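Local coordinates for RNA polymerase ECF-subfamily sigma factor (Streptomyces venezuelae, PDB 6DXO), which directs RNA polymerase to specific promoters as an ECF sigma factor in aerial mycelium formation and is held here by an anti-sigma factor, at residues A95-R98 against Q103-C106; V107-L112 against A118-V123. All blocks are in the same frame, centred on the assembly; numbering follows the deposited sequence.

Contact 1 of 2, residues A95-R98 against Q103-C106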
loop_
_atom_site.group_PDB
_atom_site.type_symbol
_atom_site.label_atom_id
_atom_site.label_comp_id
_atom_site.label_asym_id
_atom_site.label_seq_id
_atom_site.Cartn_x
_atom_site.Cartn_y
_atom_site.Cartn_z
ATOM N N ALA A 95 14.770 1.443 -9.191
ATOM C CA ALA A 95 16.006 2.157 -8.895
ATOM C C ALA A 95 15.787 3.124 -7.730
ATOM O O ALA A 95 16.622 3.225 -6.837
ATOM C CB ALA A 95 16.502 2.902 -10.123
ATOM N N VAL A 96 14.657 3.826 -7.731
ATOM C CA VAL A 96 14.352 4.763 -6.646
ATOM C C VAL A 96 14.254 4.050 -5.301
ATOM O O VAL A 96 14.700 4.561 -4.278
ATOM C CB VAL A 96 13.036 5.544 -6.898
ATOM C CG1 VAL A 96 12.705 6.412 -5.695
ATOM C CG2 VAL A 96 13.133 6.379 -8.163
ATOM N N ARG A 97 13.652 2.861 -5.306
ATOM C CA ARG A 97 13.476 2.103 -4.075
ATOM C C ARG A 97 14.811 1.652 -3.477
ATOM O O ARG A 97 14.873 1.269 -2.313
ATOM C CB ARG A 97 12.557 0.898 -4.311
ATOM C CG ARG A 97 11.075 1.215 -4.196
ATOM C CD ARG A 97 10.489 0.653 -2.902
ATOM N NE ARG A 97 11.167 1.158 -1.709
ATOM C CZ ARG A 97 10.938 0.718 -0.474
ATOM N NH1 ARG A 97 10.046 -0.240 -0.266
ATOM N NH2 ARG A 97 11.598 1.232 0.553
ATOM N N ARG A 98 15.876 1.714 -4.275
ATOM C CA ARG A 98 17.204 1.280 -3.830
ATOM C C ARG A 98 18.028 2.386 -3.156
ATOM O O ARG A 98 19.004 2.099 -2.460
ATOM C CB ARG A 98 17.991 0.668 -4.992
ATOM C CG ARG A 98 17.412 -0.635 -5.523
ATOM C CD ARG A 98 18.329 -1.251 -6.563
ATOM N NE ARG A 98 18.456 -0.402 -7.743
ATOM C CZ ARG A 98 18.024 -0.740 -8.953
ATOM N NH1 ARG A 98 17.446 -1.916 -9.145
ATOM N NH2 ARG A 98 18.179 0.093 -9.971
ATOM N N GLN A 103 18.021 10.089 0.386
ATOM C CA GLN A 103 17.945 10.314 -1.056
ATOM C C GLN A 103 16.608 9.848 -1.632
ATOM O O GLN A 103 16.049 10.484 -2.531
ATOM C CB GLN A 103 19.106 9.621 -1.778
ATOM C CG GLN A 103 20.472 10.205 -1.432
ATOM C CD GLN A 103 21.614 9.523 -2.166
ATOM O OE1 GLN A 103 21.407 8.605 -2.949
ATOM N NE2 GLN A 103 22.837 9.986 -1.914
ATOM N N GLN A 104 16.086 8.743 -1.113
ATOM C CA GLN A 104 14.798 8.253 -1.608
ATOM C C GLN A 104 13.675 9.255 -1.321
ATOM O O GLN A 104 12.910 9.626 -2.204
ATOM C CB GLN A 104 14.450 6.884 -1.021
ATOM C CG GLN A 104 13.288 6.236 -1.778
ATOM C CD GLN A 104 12.989 4.810 -1.350
ATOM O OE1 GLN A 104 11.843 4.362 -1.439
ATOM N NE2 GLN A 104 14.014 4.083 -0.907
ATOM N N GLU A 105 13.589 9.694 -0.073
ATOM C CA GLU A 105 12.594 10.676 0.323
ATOM C C GLU A 105 12.734 11.981 -0.460
ATOM O O GLU A 105 11.732 12.596 -0.825
ATOM C CB GLU A 105 12.697 10.970 1.817
ATOM C CG GLU A 105 11.691 11.998 2.293
ATOM C CD GLU A 105 11.630 12.088 3.800
ATOM O OE1 GLU A 105 12.543 11.540 4.461
ATOM O OE2 GLU A 105 10.668 12.697 4.321
ATOM N N CYS A 106 13.972 12.412 -0.703
ATOM C CA CYS A 106 14.187 13.657 -1.438
ATOM C C CYS A 106 13.617 13.565 -2.858
ATOM O O CYS A 106 12.840 14.419 -3.281
ATOM C CB CYS A 106 15.675 14.033 -1.477
ATOM S SG CYS A 106 16.002 15.708 -2.101
#

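Contact 2 of 2, residues V107-L112 against A118-V123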
loop_
_atom_site.group_PDB
_atom_site.type_symbol
_atom_site.label_atom_id
_atom_site.label_comp_id
_atom_site.label_asym_id
_atom_site.label_seq_id
_atom_site.Cartn_x
_atom_site.Cartn_y
_atom_site.Cartn_z
ATOM N N VAL A 107 13.986 12.522 -3.594
ATOM C CA VAL A 107 13.479 12.373 -4.961
ATOM C C VAL A 107 11.958 12.180 -4.999
ATOM O O VAL A 107 11.291 12.652 -5.909
ATOM C CB VAL A 107 14.171 11.227 -5.750
ATOM C CG1 VAL A 107 15.661 11.495 -5.909
ATOM C CG2 VAL A 107 13.914 9.880 -5.103
ATOM N N THR A 108 11.413 11.486 -4.008
ATOM C CA THR A 108 9.969 11.242 -3.962
ATOM C C THR A 108 9.210 12.551 -3.746
ATOM O O THR A 108 8.304 12.894 -4.497
ATOM C CB THR A 108 9.625 10.254 -2.856
ATOM O OG1 THR A 108 10.327 9.024 -3.103
ATOM C CG2 THR A 108 8.119 9.972 -2.834
ATOM N N LEU A 109 9.614 13.304 -2.736
ATOM C CA LEU A 109 8.983 14.600 -2.486
ATOM C C LEU A 109 9.162 15.578 -3.651
ATOM O O LEU A 109 8.205 16.225 -4.059
ATOM C CB LEU A 109 9.529 15.211 -1.201
ATOM C CG LEU A 109 9.207 14.543 0.139
ATOM C CD1 LEU A 109 10.165 15.084 1.188
ATOM C CD2 LEU A 109 7.776 14.786 0.547
ATOM N N ARG A 110 10.386 15.700 -4.167
ATOM C CA ARG A 110 10.664 16.689 -5.224
ATOM C C ARG A 110 10.015 16.351 -6.562
ATOM O O ARG A 110 9.445 17.224 -7.234
ATOM C CB ARG A 110 12.174 16.854 -5.441
ATOM C CG ARG A 110 12.903 17.554 -4.315
ATOM C CD ARG A 110 12.767 19.075 -4.402
ATOM N NE ARG A 110 13.506 19.608 -5.541
ATOM C CZ ARG A 110 12.961 20.246 -6.571
ATOM N NH1 ARG A 110 11.652 20.456 -6.621
ATOM N NH2 ARG A 110 13.732 20.682 -7.554
ATOM N N PHE A 111 10.111 15.089 -6.962
ATOM C CA PHE A 111 9.782 14.752 -8.340
ATOM C C PHE A 111 8.509 13.927 -8.471
ATOM O O PHE A 111 7.748 14.115 -9.409
ATOM C CB PHE A 111 10.976 14.083 -9.017
ATOM C CG PHE A 111 12.241 14.892 -8.919
ATOM C CD1 PHE A 111 13.369 14.373 -8.295
ATOM C CD2 PHE A 111 12.285 16.191 -9.406
ATOM C CE1 PHE A 111 14.533 15.126 -8.187
ATOM C CE2 PHE A 111 13.449 16.952 -9.298
ATOM C CZ PHE A 111 14.571 16.417 -8.689
ATOM N N LEU A 112 8.261 13.042 -7.514
ATOM C CA LEU A 112 7.008 12.281 -7.525
ATOM C C LEU A 112 5.836 13.069 -6.927
ATOM O O LEU A 112 4.699 12.894 -7.340
ATOM C CB LEU A 112 7.184 10.931 -6.828
ATOM C CG LEU A 112 8.145 9.975 -7.544
ATOM C CD1 LEU A 112 8.288 8.671 -6.778
ATOM C CD2 LEU A 112 7.682 9.707 -8.976
ATOM N N ALA A 118 12.126 24.414 -1.428
ATOM C CA ALA A 118 11.733 24.988 -0.141
ATOM C C ALA A 118 10.723 24.123 0.620
ATOM O O ALA A 118 10.881 23.878 1.818
ATOM C CB ALA A 118 11.187 26.407 -0.325
ATOM N N GLU A 119 9.685 23.664 -0.077
ATOM C CA GLU A 119 8.692 22.778 0.526
ATOM C C GLU A 119 9.366 21.491 1.007
ATOM O O GLU A 119 9.142 21.067 2.140
ATOM C CB GLU A 119 7.547 22.467 -0.456
ATOM C CG GLU A 119 6.597 23.649 -0.703
ATOM C CD GLU A 119 5.962 23.623 -2.083
ATOM O OE1 GLU A 119 6.196 22.709 -2.872
ATOM O OE2 GLU A 119 5.161 24.638 -2.385
ATOM N N THR A 120 10.208 20.894 0.159
ATOM C CA THR A 120 10.953 19.686 0.539
ATOM C C THR A 120 11.833 19.919 1.774
ATOM O O THR A 120 11.899 19.095 2.693
ATOM C CB THR A 120 11.796 19.165 -0.646
ATOM O OG1 THR A 120 10.915 18.798 -1.719
ATOM C CG2 THR A 120 12.628 17.947 -0.245
ATOM N N ALA A 121 12.512 21.054 1.804
ATOM C CA ALA A 121 13.325 21.388 2.968
ATOM C C ALA A 121 12.489 21.396 4.249
ATOM O O ALA A 121 12.895 20.819 5.265
ATOM C CB ALA A 121 14.033 22.722 2.766
ATOM N N ARG A 122 11.312 22.019 4.193
ATOM C CA ARG A 122 10.439 22.083 5.365
ATOM C C ARG A 122 10.017 20.696 5.833
ATOM O O ARG A 122 10.056 20.402 7.031
ATOM C CB ARG A 122 9.188 22.931 5.110
ATOM C CG ARG A 122 9.444 24.325 4.580
ATOM C CD ARG A 122 10.192 25.208 5.571
ATOM N NE ARG A 122 10.300 26.570 5.051
ATOM C CZ ARG A 122 11.242 26.976 4.204
ATOM N NH1 ARG A 122 12.177 26.130 3.785
ATOM N NH2 ARG A 122 11.249 28.232 3.773
ATOM N N VAL A 123 9.606 19.841 4.893
ATOM C CA VAL A 123 9.200 18.474 5.234
ATOM C C VAL A 123 10.326 17.627 5.827
ATOM O O VAL A 123 10.107 16.852 6.774
ATOM C CB VAL A 123 8.662 17.735 3.992
ATOM C CG1 VAL A 123 8.391 16.246 4.312
ATOM C CG2 VAL A 123 7.413 18.426 3.481
#

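Contact 1 of 2, residues A95-R98 against Q103-C106
The helical backbones come nearest at Val96 and Gln104, whose CA atoms are 6.1 Å apart, where helix 89-98 meets the early part of helix 101-112 after a short connection. Gln104 carries the contact. With CG anti to the backbone N (chi1 -167°) and an extended chain beyond, its side chain lies across 95-98. The aliphatic part rests on Val96: Gln104 CG is 3.3 Å from Val96 O and 4.0 Å from Val96 CG1.

The amide then meets Arg97. The CB of Arg97 points away from 103-106, but bends at chi2 and chi3 bring the guanidinium back across the glutamine. Arg97 NE gives Gln104 OE1 a weak hydrogen bond of 3.3 Å with an N-H...O angle of 134°; the guanidinium and amide planes are 63° apart, so the groups do not stack. The amide nitrogen, NE2, is bonded to Leu99 O, which fixes the rotation of the amide and leaves its oxygen toward Arg97. An alanine in place of Gln104 would probably leave Leu99 O without this donor and open a gap beside the Val96 carbonyl.

The main polar partner of Arg97 is elsewhere: NH1 forms a salt bridge with Asp42, which belongs to a probable polymerase core-binding motif in region 2. Val65 of the second chain of the complex packs on Arg97 as well. The chemistry is thus two-tiered: Gln104 holds the connection after helix 89-98 through Leu99 O and packs on Val96, while its weak acceptor role probably only supplements the salt bridge of Arg97 to Asp42.

Contact 2 of 2, residues V107-L112 against A118-V123
Arg110, which lays its aliphatic carbons against Thr120, has CE2 of its neighbour Phe111 on one face of its guanidinium, 4.1 Å above the plane and displaced toward the rim. The Phe111 ring in turn has Arg110 CB over its centre, at 3.8 Å. The nitrogens are held from outside the pair of segments: NE bonds to Gln135 OE1 on helix 128-144 and NH1 to Leu115 O in the loop that follows, before helix 117-124. That leaves the methylenes to meet helix 117-124. Arg110 CD lies 3.3 Å from Thr120 OG1, and the two side chains cross at about a right angle. No hydrogen bond spans the segments; the hydroxyl of Thr120 is instead bonded to Ser116 O, one turn earlier.

The local axes approach to 9.5 Å with 153° between their directions, a nearly antiparallel pair joined by a short loop. In sigma-70 region 4, helices equivalent to 117-124 and 128-144 form the DNA-binding helix-turn-helix, and helix 101-112 packs against the first of these. Ile131, on the second, touches Thr120.

Leu109 lies nearest Thr120 in the backbone, with CA atoms 6.2 Å apart, and both direct their CB across the interface. Farther along 117-124, Leu109 CD1 meets Val123 CG1 tip to tip at 3.8 Å. Val123 reaches this point because its CG1 stands anti to the backbone N (chi1 173°). Leu115 touches Leu109, Thr120 and Val123, extending the apolar patch into the loop. At the C-terminal end of 107-112 the helix widens into a pi-type turn, where Leu112 N makes a weak, 3.5 Å bond to Val107 O; Leu112 packs there on Val65 of the second chain of the complex.

How the contacts relate
From the N terminus, helix 89-98 enters contact 1, which closes the short connection at 99-100. Helix 101-112 then continues into contact 2, which closes the loop 113-116 against helix 117-124. The two closures follow in series, neither nesting nor crossing, and both lie within region 4. Their centres are about 12 Å apart, and the contacts meet directly: Val96 CG1 packs on Val107 CG2 at 3.7 Å, and Glu105 OE2 lies 4.2 Å from Val123 CG1. Helix 101-112 is therefore the shared element, its beginning bound to helix 89-98 and its later turns to helix 117-124.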